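Local coordinates for GGDEF and EAL domain-containing protein (Vibrio cholerae O1 str. 2010EL-1786, PDB 6PWK) that binds the second messenger cyclic di-GMP in its EAL domain and probably acts as a receptor that controls large adhesins in cell adhesion and biofilm formation, at residues A[249-254]-A[283-287]; A[302-306]-A[320-324]; A[187-191]-A[230-235]. All blocks are in the same frame, centred on the assembly; numbering follows the deposited sequence.

Contact 1 of 3, residues A[249-254]-A[283-287]; sequences DQYVIE and FIRWI. With C2E (9,9'-[(2R,3R,3aS,5S,7aR,9R,10R,10aS,12S,14aR)-3,5,10,12-tetrahydroxy-5,12-dioxidooctahydro-2H,7H-difuro[3,2-d:3',2'-j][1,3,7,9,2,8]tetraoxadiphosphacyclododecine-2,9-diyl]bis(2-amino-1,9-dihydro-6H-purin-6-one)), chain C.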
# COMPACT_ATOMS: atom_id res chain seq x y z
N ASP A 249 7.96 -2.38 -17.81
CA ASP A 249 7.06 -1.71 -18.75
C ASP A 249 7.71 -0.46 -19.33
O ASP A 249 7.51 -0.15 -20.52
CB ASP A 249 5.75 -1.35 -18.06
CG ASP A 249 4.79 -2.53 -17.99
OD1 ASP A 249 4.93 -3.45 -18.82
OD2 ASP A 249 3.89 -2.52 -17.12
N GLN A 250 8.48 0.27 -18.53
CA GLN A 250 9.15 1.46 -19.05
C GLN A 250 10.20 1.10 -20.10
O GLN A 250 10.40 1.85 -21.06
CB GLN A 250 9.77 2.26 -17.90
CG GLN A 250 8.76 3.02 -17.07
CD GLN A 250 9.32 3.50 -15.74
OE1 GLN A 250 8.60 3.57 -14.74
NE2 GLN A 250 10.61 3.81 -15.72
N TYR A 251 10.87 -0.04 -19.93
CA TYR A 251 11.84 -0.47 -20.93
C TYR A 251 11.14 -0.84 -22.23
O TYR A 251 11.59 -0.45 -23.32
CB TYR A 251 12.65 -1.66 -20.39
CG TYR A 251 13.57 -2.27 -21.42
CD1 TYR A 251 14.80 -1.70 -21.70
CD2 TYR A 251 13.20 -3.42 -22.12
CE1 TYR A 251 15.65 -2.26 -22.65
CE2 TYR A 251 14.04 -3.98 -23.06
CZ TYR A 251 15.26 -3.40 -23.32
OH TYR A 251 16.10 -3.95 -24.26
N VAL A 252 10.05 -1.60 -22.15
CA VAL A 252 9.32 -2.00 -23.35
C VAL A 252 8.78 -0.77 -24.08
O VAL A 252 8.87 -0.68 -25.31
CB VAL A 252 8.19 -2.98 -22.98
CG1 VAL A 252 7.30 -3.25 -24.19
CG2 VAL A 252 8.77 -4.28 -22.43
N ILE A 253 8.22 0.18 -23.33
CA ILE A 253 7.67 1.39 -23.96
C ILE A 253 8.77 2.18 -24.65
O ILE A 253 8.58 2.69 -25.76
CB ILE A 253 6.93 2.24 -22.91
CG1 ILE A 253 5.68 1.52 -22.42
CG2 ILE A 253 6.56 3.60 -23.50
CD1 ILE A 253 4.99 2.21 -21.26
N GLU A 254 9.94 2.28 -24.01
CA GLU A 254 11.07 2.97 -24.64
C GLU A 254 11.48 2.28 -25.94
O GLU A 254 11.66 2.93 -26.97
CB GLU A 254 12.24 3.05 -23.67
CG GLU A 254 12.08 4.08 -22.57
CD GLU A 254 13.21 4.05 -21.56
OE1 GLU A 254 13.94 3.04 -21.53
OE2 GLU A 254 13.36 5.03 -20.80
N PHE A 283 5.26 5.79 -12.20
CA PHE A 283 5.02 5.34 -13.56
C PHE A 283 3.99 6.22 -14.26
O PHE A 283 4.08 6.44 -15.48
CB PHE A 283 4.57 3.88 -13.55
CG PHE A 283 4.29 3.32 -14.92
CD1 PHE A 283 5.33 3.06 -15.80
CD2 PHE A 283 3.00 3.04 -15.31
CE1 PHE A 283 5.07 2.54 -17.05
CE2 PHE A 283 2.74 2.52 -16.57
CZ PHE A 283 3.78 2.26 -17.44
N ILE A 284 3.01 6.74 -13.52
CA ILE A 284 2.01 7.62 -14.12
C ILE A 284 2.64 8.95 -14.50
O ILE A 284 2.30 9.53 -15.54
CB ILE A 284 0.81 7.80 -13.17
CG1 ILE A 284 0.23 6.43 -12.80
CG2 ILE A 284 -0.26 8.68 -13.80
CD1 ILE A 284 -1.02 6.51 -11.94
N ARG A 285 3.55 9.46 -13.68
CA ARG A 285 4.30 10.65 -14.06
C ARG A 285 5.24 10.36 -15.22
O ARG A 285 5.40 11.19 -16.13
CB ARG A 285 5.11 11.19 -12.87
CG ARG A 285 4.29 11.85 -11.78
CD ARG A 285 5.22 12.43 -10.73
NE ARG A 285 6.01 13.55 -11.25
CZ ARG A 285 7.11 14.02 -10.67
NH1 ARG A 285 7.56 13.47 -9.56
NH2 ARG A 285 7.76 15.04 -11.22
N TRP A 286 5.87 9.18 -15.21
CA TRP A 286 6.82 8.82 -16.26
C TRP A 286 6.15 8.80 -17.63
O TRP A 286 6.73 9.27 -18.62
CB TRP A 286 7.44 7.46 -15.94
CG TRP A 286 8.50 7.01 -16.89
CD1 TRP A 286 9.85 7.18 -16.75
CD2 TRP A 286 8.31 6.29 -18.12
NE1 TRP A 286 10.51 6.62 -17.82
CE2 TRP A 286 9.59 6.07 -18.67
CE3 TRP A 286 7.19 5.81 -18.80
CZ2 TRP A 286 9.77 5.39 -19.88
CZ3 TRP A 286 7.37 5.15 -20.00
CH2 TRP A 286 8.65 4.94 -20.52
N ILE A 287 4.93 8.27 -17.71
CA ILE A 287 4.23 8.19 -18.99
C ILE A 287 3.99 9.58 -19.55
O ILE A 287 4.19 9.83 -20.75
CB ILE A 287 2.91 7.40 -18.83
CG1 ILE A 287 3.18 5.90 -19.01
CG2 ILE A 287 1.86 7.88 -19.81
CD1 ILE A 287 3.59 5.53 -20.43
P1 C2E C . -1.78 -11.50 -23.57
O2P C2E C . -2.20 -10.06 -23.54
O1P C2E C . -3.06 -12.29 -23.57
O5' C2E C . -1.05 -11.89 -24.99
C5' C2E C . -1.54 -12.98 -25.70
C4' C2E C . -0.64 -14.19 -25.32
O4' C2E C . -1.10 -15.28 -25.87
C3' C2E C . 0.77 -14.05 -25.93
O3' C2E C . 1.55 -14.95 -25.31
C2' C2E C . 0.51 -14.53 -27.36
O2' C2E C . 1.79 -14.88 -28.03
C1' C2E C . -0.12 -15.64 -27.10
N9 C2E C . -0.99 -16.26 -28.07
C8 C2E C . -1.12 -15.23 -28.93
N7 C2E C . -1.94 -15.65 -29.93
C5 C2E C . -2.31 -16.90 -29.67
C6 C2E C . -3.21 -17.93 -30.39
O6 C2E C . -3.75 -17.67 -31.41
N1 C2E C . -3.39 -19.23 -29.83
C2 C2E C . -2.76 -19.61 -28.59
N2 C2E C . -2.91 -20.92 -27.97
N3 C2E C . -1.92 -18.62 -27.94
C4 C2E C . -1.71 -17.27 -28.52
P11 C2E C . 2.95 -14.29 -24.72
O21 C2E C . 3.97 -13.79 -25.71
O11 C2E C . 3.64 -15.39 -23.96
O5A C2E C . 2.36 -13.19 -23.64
C5A C2E C . 1.84 -13.79 -22.49
C4A C2E C . 1.43 -12.75 -21.52
O4A C2E C . 2.48 -12.13 -21.07
C3A C2E C . 0.46 -11.60 -22.27
O3A C2E C . -0.98 -12.01 -22.21
C2A C2E C . 0.63 -10.56 -21.64
O2A C2E C . -0.35 -10.47 -20.50
C1A C2E C . 2.16 -10.66 -21.09
N91 C2E C . 2.98 -9.99 -21.87
C81 C2E C . 3.53 -10.36 -23.04
N71 C2E C . 4.29 -9.32 -23.44
C51 C2E C . 4.20 -8.35 -22.53
C61 C2E C . 4.83 -6.97 -22.44
O61 C2E C . 5.54 -6.62 -23.31
N11 C2E C . 4.55 -6.11 -21.33
C21 C2E C . 3.68 -6.54 -20.28
N21 C2E C . 3.41 -5.67 -19.15
N31 C2E C . 3.08 -7.88 -20.38
C41 C2E C . 3.37 -8.77 -21.54
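Helices 245-261 and 281-292 run side by side, their segments parallel to within 11° and 11.7 Å apart at closest approach, a wide spacing filled by bulky side chains with no hydrogen bond between them. Asp-249 serves two sides. Its CB lies 4.1 Å from Phe-283 CE1, while its carboxylate is split: OD1 accepts a hydrogen bond from the guanine amino group N21 of C2E at 2.7 Å, whereas OD2 is hydrogen-bonded to Ser-277 OG and Ala-274 N. Gln-250 lays its CG over the Trp-286 indole, a CH-pi contact 3.5 Å from the centroid of the six-membered ring; its OE1 meets the edge of Phe-283, 3.5 Å from CD1. Val-252 brings CG1 to 3.9 Å from C2E O61. Ile-253 fills the space between the helices, with CD1 3.7 Å from Ile-287 CD1 and 4.0 Å from Phe-283 CZ, and CG2 3.9 Å from Trp-286 CH2. At the solvent-facing margin, Glu-254 OE2 lies 3.7 Å from Trp-286 CZ2, at the ring edge. Such neighbouring parallel helices are characteristic of the outer helical layer of the TIM-barrel-like EAL fold, here with Asp-249 holding the amino group of one guanine of C2E.

Contact 2 of 3, residues A[302-306]-A[320-324]; sequences HFEIP and FCNAV. With MG (magnesium ion), chain E.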
# COMPACT_ATOMS: atom_id res chain seq x y z
N HIS A 302 -1.16 2.35 -28.57
CA HIS A 302 -2.32 1.86 -27.84
C HIS A 302 -1.81 1.14 -26.59
O HIS A 302 -0.99 0.22 -26.69
CB HIS A 302 -3.16 0.91 -28.69
CG HIS A 302 -3.87 1.58 -29.82
ND1 HIS A 302 -4.73 0.90 -30.66
CD2 HIS A 302 -3.86 2.86 -30.26
CE1 HIS A 302 -5.22 1.74 -31.56
NE2 HIS A 302 -4.70 2.94 -31.34
N PHE A 303 -2.29 1.56 -25.42
CA PHE A 303 -1.89 0.96 -24.16
C PHE A 303 -2.94 -0.06 -23.74
O PHE A 303 -4.09 0.30 -23.48
CB PHE A 303 -1.69 2.03 -23.08
CG PHE A 303 -0.46 2.87 -23.29
CD1 PHE A 303 0.78 2.41 -22.88
CD2 PHE A 303 -0.55 4.11 -23.90
CE1 PHE A 303 1.91 3.17 -23.07
CE2 PHE A 303 0.58 4.88 -24.09
CZ PHE A 303 1.81 4.41 -23.68
N GLU A 304 -2.54 -1.33 -23.69
CA GLU A 304 -3.45 -2.42 -23.36
C GLU A 304 -3.46 -2.61 -21.85
O GLU A 304 -2.45 -3.04 -21.26
CB GLU A 304 -3.04 -3.70 -24.08
CG GLU A 304 -4.21 -4.62 -24.40
CD GLU A 304 -4.00 -5.42 -25.67
OE1 GLU A 304 -3.53 -6.57 -25.59
OE2 GLU A 304 -4.30 -4.89 -26.76
N ILE A 305 -4.58 -2.30 -21.22
CA ILE A 305 -4.72 -2.31 -19.77
C ILE A 305 -5.59 -3.50 -19.38
O ILE A 305 -6.68 -3.67 -19.95
CB ILE A 305 -5.34 -1.00 -19.24
CG1 ILE A 305 -4.46 0.19 -19.65
CG2 ILE A 305 -5.51 -1.05 -17.74
CD1 ILE A 305 -5.07 1.53 -19.32
N PRO A 306 -5.16 -4.35 -18.44
CA PRO A 306 -5.98 -5.50 -18.06
C PRO A 306 -7.28 -5.05 -17.41
O PRO A 306 -7.36 -4.01 -16.77
CB PRO A 306 -5.09 -6.26 -17.06
CG PRO A 306 -3.71 -5.74 -17.31
CD PRO A 306 -3.88 -4.32 -17.72
N PHE A 320 -3.81 7.05 -15.00
CA PHE A 320 -2.98 6.61 -16.12
C PHE A 320 -3.65 6.89 -17.45
O PHE A 320 -3.00 7.35 -18.40
CB PHE A 320 -2.67 5.12 -15.97
CG PHE A 320 -1.86 4.55 -17.11
CD1 PHE A 320 -0.49 4.72 -17.15
CD2 PHE A 320 -2.48 3.85 -18.13
CE1 PHE A 320 0.25 4.20 -18.20
CE2 PHE A 320 -1.75 3.33 -19.18
CZ PHE A 320 -0.38 3.50 -19.21
N CYS A 321 -4.96 6.62 -17.55
CA CYS A 321 -5.67 6.84 -18.80
C CYS A 321 -5.69 8.32 -19.17
O CYS A 321 -5.59 8.67 -20.36
CB CYS A 321 -7.09 6.29 -18.70
SG CYS A 321 -7.18 4.48 -18.67
N ASN A 322 -5.84 9.20 -18.18
CA ASN A 322 -5.82 10.63 -18.46
C ASN A 322 -4.46 11.07 -19.00
O ASN A 322 -4.38 11.80 -19.99
CB ASN A 322 -6.18 11.43 -17.21
CG ASN A 322 -7.64 11.29 -16.83
OD1 ASN A 322 -8.48 10.93 -17.65
ND2 ASN A 322 -7.96 11.58 -15.57
N ALA A 323 -3.38 10.61 -18.36
CA ALA A 323 -2.04 10.94 -18.82
C ALA A 323 -1.81 10.43 -20.24
O ALA A 323 -1.16 11.10 -21.05
CB ALA A 323 -1.00 10.37 -17.87
N VAL A 324 -2.33 9.25 -20.55
CA VAL A 324 -2.13 8.66 -21.87
C VAL A 324 -2.88 9.46 -22.93
O VAL A 324 -2.32 9.81 -23.98
CB VAL A 324 -2.55 7.18 -21.87
CG1 VAL A 324 -2.84 6.70 -23.27
CG2 VAL A 324 -1.46 6.34 -21.22
MG MG E . -2.86 -8.16 -24.28
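Phe-320, on helix 314-326, points its ring edge at the face of Phe-303 on strand 301-305: a T-shaped pair with centroids 5.6 Å apart, planes at 86°, and Phe-320 CZ 4.0 Å from Phe-303 CD1. The same ring receives Ile-305 at its edge, CD1 lying 3.7 Å from Phe-320 CD2. Cys-321 adds its sulfur beside that methyl, SG to Ile-305 CD1 being 3.7 Å. One turn after Phe-320, Val-324 closes the patch, its CG1 3.5 Å from Phe-303 CD2. Segments 320-324 and 302-305 run antiparallel, their axes at 171° and 10.6 Å at closest approach, as in a beta-alpha-beta unit of the barrel wall; the next strand, 330-336, pairs parallel with 301-305. Strand alternation divides the chemistry. Phe-303 and Ile-305 face the helix, whereas Glu-304 points away and binds magnesium through OE1 at 2.2 Å, alongside Glu-218, Asn-272 and Asp-334. A buried, wholly apolar helix-strand interface thus backs a strand whose other side carries a charged metal ligand.

Contact 3 of 3, residues A[187-191]-A[230-235]; sequences WKTLV and YTANQF. With C2E (9,9'-[(2R,3R,3aS,5S,7aR,9R,10R,10aS,12S,14aR)-3,5,10,12-tetrahydroxy-5,12-dioxidooctahydro-2H,7H-difuro[3,2-d:3',2'-j][1,3,7,9,2,8]tetraoxadiphosphacyclododecine-2,9-diyl]bis(2-amino-1,9-dihydro-6H-purin-6-one)), chain C.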
# COMPACT_ATOMS: atom_id res chain seq x y z
N TRP A 187 14.08 -13.97 -10.31
CA TRP A 187 13.46 -13.54 -11.56
C TRP A 187 13.72 -12.06 -11.81
O TRP A 187 14.08 -11.67 -12.93
CB TRP A 187 11.95 -13.81 -11.53
CG TRP A 187 11.55 -15.21 -11.89
CD1 TRP A 187 10.90 -16.10 -11.09
CD2 TRP A 187 11.76 -15.87 -13.14
NE1 TRP A 187 10.70 -17.28 -11.77
CE2 TRP A 187 11.22 -17.17 -13.03
CE3 TRP A 187 12.36 -15.49 -14.35
CZ2 TRP A 187 11.26 -18.09 -14.07
CZ3 TRP A 187 12.40 -16.41 -15.39
CH2 TRP A 187 11.85 -17.69 -15.24
N LYS A 188 13.55 -11.23 -10.78
CA LYS A 188 13.76 -9.80 -10.94
C LYS A 188 15.19 -9.49 -11.36
O LYS A 188 15.43 -8.65 -12.23
CB LYS A 188 13.41 -9.06 -9.65
CG LYS A 188 13.58 -7.56 -9.73
CD LYS A 188 13.51 -6.92 -8.35
CE LYS A 188 13.86 -5.44 -8.41
NZ LYS A 188 14.26 -4.92 -7.07
N THR A 189 16.16 -10.18 -10.74
CA THR A 189 17.56 -9.97 -11.12
C THR A 189 17.80 -10.36 -12.57
O THR A 189 18.52 -9.66 -13.29
CB THR A 189 18.48 -10.78 -10.19
OG1 THR A 189 18.23 -10.40 -8.83
CG2 THR A 189 19.94 -10.51 -10.52
N LEU A 190 17.21 -11.47 -13.02
CA LEU A 190 17.40 -11.90 -14.40
C LEU A 190 16.80 -10.91 -15.38
O LEU A 190 17.40 -10.61 -16.41
CB LEU A 190 16.79 -13.29 -14.60
CG LEU A 190 16.90 -13.87 -16.01
CD1 LEU A 190 18.36 -13.97 -16.43
CD2 LEU A 190 16.22 -15.23 -16.10
N VAL A 191 15.61 -10.37 -15.06
CA VAL A 191 14.99 -9.38 -15.93
C VAL A 191 15.84 -8.12 -15.99
O VAL A 191 16.05 -7.54 -17.07
CB VAL A 191 13.56 -9.07 -15.46
CG1 VAL A 191 12.93 -8.00 -16.33
CG2 VAL A 191 12.71 -10.33 -15.48
N TYR A 230 12.78 -16.89 -22.49
CA TYR A 230 11.87 -16.61 -21.39
C TYR A 230 10.75 -15.71 -21.88
O TYR A 230 11.01 -14.67 -22.50
CB TYR A 230 12.60 -15.95 -20.22
CG TYR A 230 13.76 -16.75 -19.65
CD1 TYR A 230 15.03 -16.62 -20.18
CD2 TYR A 230 13.57 -17.62 -18.59
CE1 TYR A 230 16.09 -17.35 -19.66
CE2 TYR A 230 14.62 -18.35 -18.07
CZ TYR A 230 15.88 -18.21 -18.61
OH TYR A 230 16.93 -18.94 -18.10
N THR A 231 9.51 -16.09 -21.58
CA THR A 231 8.35 -15.29 -21.93
C THR A 231 7.81 -14.58 -20.68
O THR A 231 8.21 -14.86 -19.55
CB THR A 231 7.26 -16.14 -22.58
OG1 THR A 231 6.75 -17.09 -21.63
CG2 THR A 231 7.82 -16.90 -23.78
N ALA A 232 6.87 -13.66 -20.91
CA ALA A 232 6.47 -12.72 -19.87
C ALA A 232 5.75 -13.41 -18.72
O ALA A 232 5.93 -13.04 -17.56
CB ALA A 232 5.61 -11.61 -20.47
N ASN A 233 4.92 -14.41 -19.02
CA ASN A 233 4.18 -15.10 -17.96
C ASN A 233 5.08 -15.92 -17.05
O ASN A 233 4.59 -16.44 -16.04
CB ASN A 233 3.10 -16.00 -18.56
CG ASN A 233 1.83 -15.24 -18.90
OD1 ASN A 233 1.61 -14.13 -18.41
ND2 ASN A 233 0.99 -15.83 -19.74
N GLN A 234 6.37 -16.04 -17.36
CA GLN A 234 7.27 -16.77 -16.48
C GLN A 234 7.78 -15.90 -15.34
O GLN A 234 8.09 -16.42 -14.26
CB GLN A 234 8.45 -17.33 -17.28
CG GLN A 234 8.07 -18.38 -18.31
CD GLN A 234 9.26 -18.88 -19.12
OE1 GLN A 234 9.47 -18.45 -20.25
NE2 GLN A 234 10.04 -19.78 -18.53
N PHE A 235 7.88 -14.58 -15.54
CA PHE A 235 8.48 -13.70 -14.55
C PHE A 235 7.61 -12.52 -14.12
O PHE A 235 7.98 -11.83 -13.18
CB PHE A 235 9.82 -13.14 -15.07
CG PHE A 235 9.70 -12.34 -16.34
CD1 PHE A 235 9.35 -11.00 -16.30
CD2 PHE A 235 9.95 -12.93 -17.57
CE1 PHE A 235 9.25 -10.26 -17.47
CE2 PHE A 235 9.84 -12.20 -18.74
CZ PHE A 235 9.50 -10.86 -18.69
P1 C2E C . -1.78 -11.50 -23.57
O2P C2E C . -2.20 -10.06 -23.54
O1P C2E C . -3.06 -12.29 -23.57
O5' C2E C . -1.05 -11.89 -24.99
C5' C2E C . -1.54 -12.98 -25.70
C4' C2E C . -0.64 -14.19 -25.32
O4' C2E C . -1.10 -15.28 -25.87
C3' C2E C . 0.77 -14.05 -25.93
O3' C2E C . 1.55 -14.95 -25.31
C2' C2E C . 0.51 -14.53 -27.36
O2' C2E C . 1.79 -14.88 -28.03
C1' C2E C . -0.12 -15.64 -27.10
N9 C2E C . -0.99 -16.26 -28.07
C8 C2E C . -1.12 -15.23 -28.93
N7 C2E C . -1.94 -15.65 -29.93
C5 C2E C . -2.31 -16.90 -29.67
C6 C2E C . -3.21 -17.93 -30.39
O6 C2E C . -3.75 -17.67 -31.41
N1 C2E C . -3.39 -19.23 -29.83
C2 C2E C . -2.76 -19.61 -28.59
N2 C2E C . -2.91 -20.92 -27.97
N3 C2E C . -1.92 -18.62 -27.94
C4 C2E C . -1.71 -17.27 -28.52
P11 C2E C . 2.95 -14.29 -24.72
O21 C2E C . 3.97 -13.79 -25.71
O11 C2E C . 3.64 -15.39 -23.96
O5A C2E C . 2.36 -13.19 -23.64
C5A C2E C . 1.84 -13.79 -22.49
C4A C2E C . 1.43 -12.75 -21.52
O4A C2E C . 2.48 -12.13 -21.07
C3A C2E C . 0.46 -11.60 -22.27
O3A C2E C . -0.98 -12.01 -22.21
C2A C2E C . 0.63 -10.56 -21.64
O2A C2E C . -0.35 -10.47 -20.50
C1A C2E C . 2.16 -10.66 -21.09
N91 C2E C . 2.98 -9.99 -21.87
C81 C2E C . 3.53 -10.36 -23.04
N71 C2E C . 4.29 -9.32 -23.44
C51 C2E C . 4.20 -8.35 -22.53
C61 C2E C . 4.83 -6.97 -22.44
O61 C2E C . 5.54 -6.62 -23.31
N11 C2E C . 4.55 -6.11 -21.33
C21 C2E C . 3.68 -6.54 -20.28
N21 C2E C . 3.41 -5.67 -19.15
N31 C2E C . 3.08 -7.88 -20.38
C41 C2E C . 3.37 -8.77 -21.54
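Aromatic contacts dominate the meeting of helix 184-197 with segment 230-235, which leads from strand 228-231 into helix 232-241. Trp-187 approaches Tyr-230 obliquely, planes at 82° and centroids of its six-membered ring and the phenol ring 5.8 Å apart, with CZ3 3.6 Å from Tyr-230 CD2. Two CH-pi contacts follow: Leu-190 CD2 sits over the Tyr-230 face, 4.0 Å from the centroid, and Val-191 CG2 over that of Phe-235 at 3.9 Å. The indole face also takes backbone, with Gln-234 O 3.4 Å from Trp-187 CE2, while Trp-187 CE3 lies 3.5 Å from Phe-235 CB. Within 230-235, Thr-231 N donates to Gln-234 OE1 at 2.7 Å, and Thr-231 OG1 adds a weak bond of 3.3 Å to the same oxygen. Ala-232 and Asn-233, out of reach of 187-191, meet the ligand instead: Ala-232 CB is 3.2 Å from C2E O4A, and Asn-233 OD1 3.4 Å from C2E C4A. The indole NE1 is hydrogen-bonded to Asn-157 on helix 148-164. With no hydrogen bond between the two segments, apolar and ring contacts hold them together, and Trp-187 adds what is probably a polar tie to the GGDEF domain.

All three contacts lie in the EAL domain and follow one another along the chain in the order 3, 1, 2. Contacts 1 and 2 adjoin, with centres about 11 Å apart: Phe-283 CE2 and Phe-320 CE1 come within 3.4 Å, and Ile-253 CD1 and Phe-303 CE1 within 3.7 Å, so helices 245-261, 281-292 and 314-326 and strand 301-305 share one continuous apolar layer. Contact 3 stands apart, its centre about 18 Å from that of contact 1 and about 23 Å from that of contact 2, though contacts 2 and 3 reach the same sheet. Contacts 1 and 3 touch the same C2E, while contact 2 supplies a magnesium ligand; the two sites are thus lined by elements spread along the EAL chain.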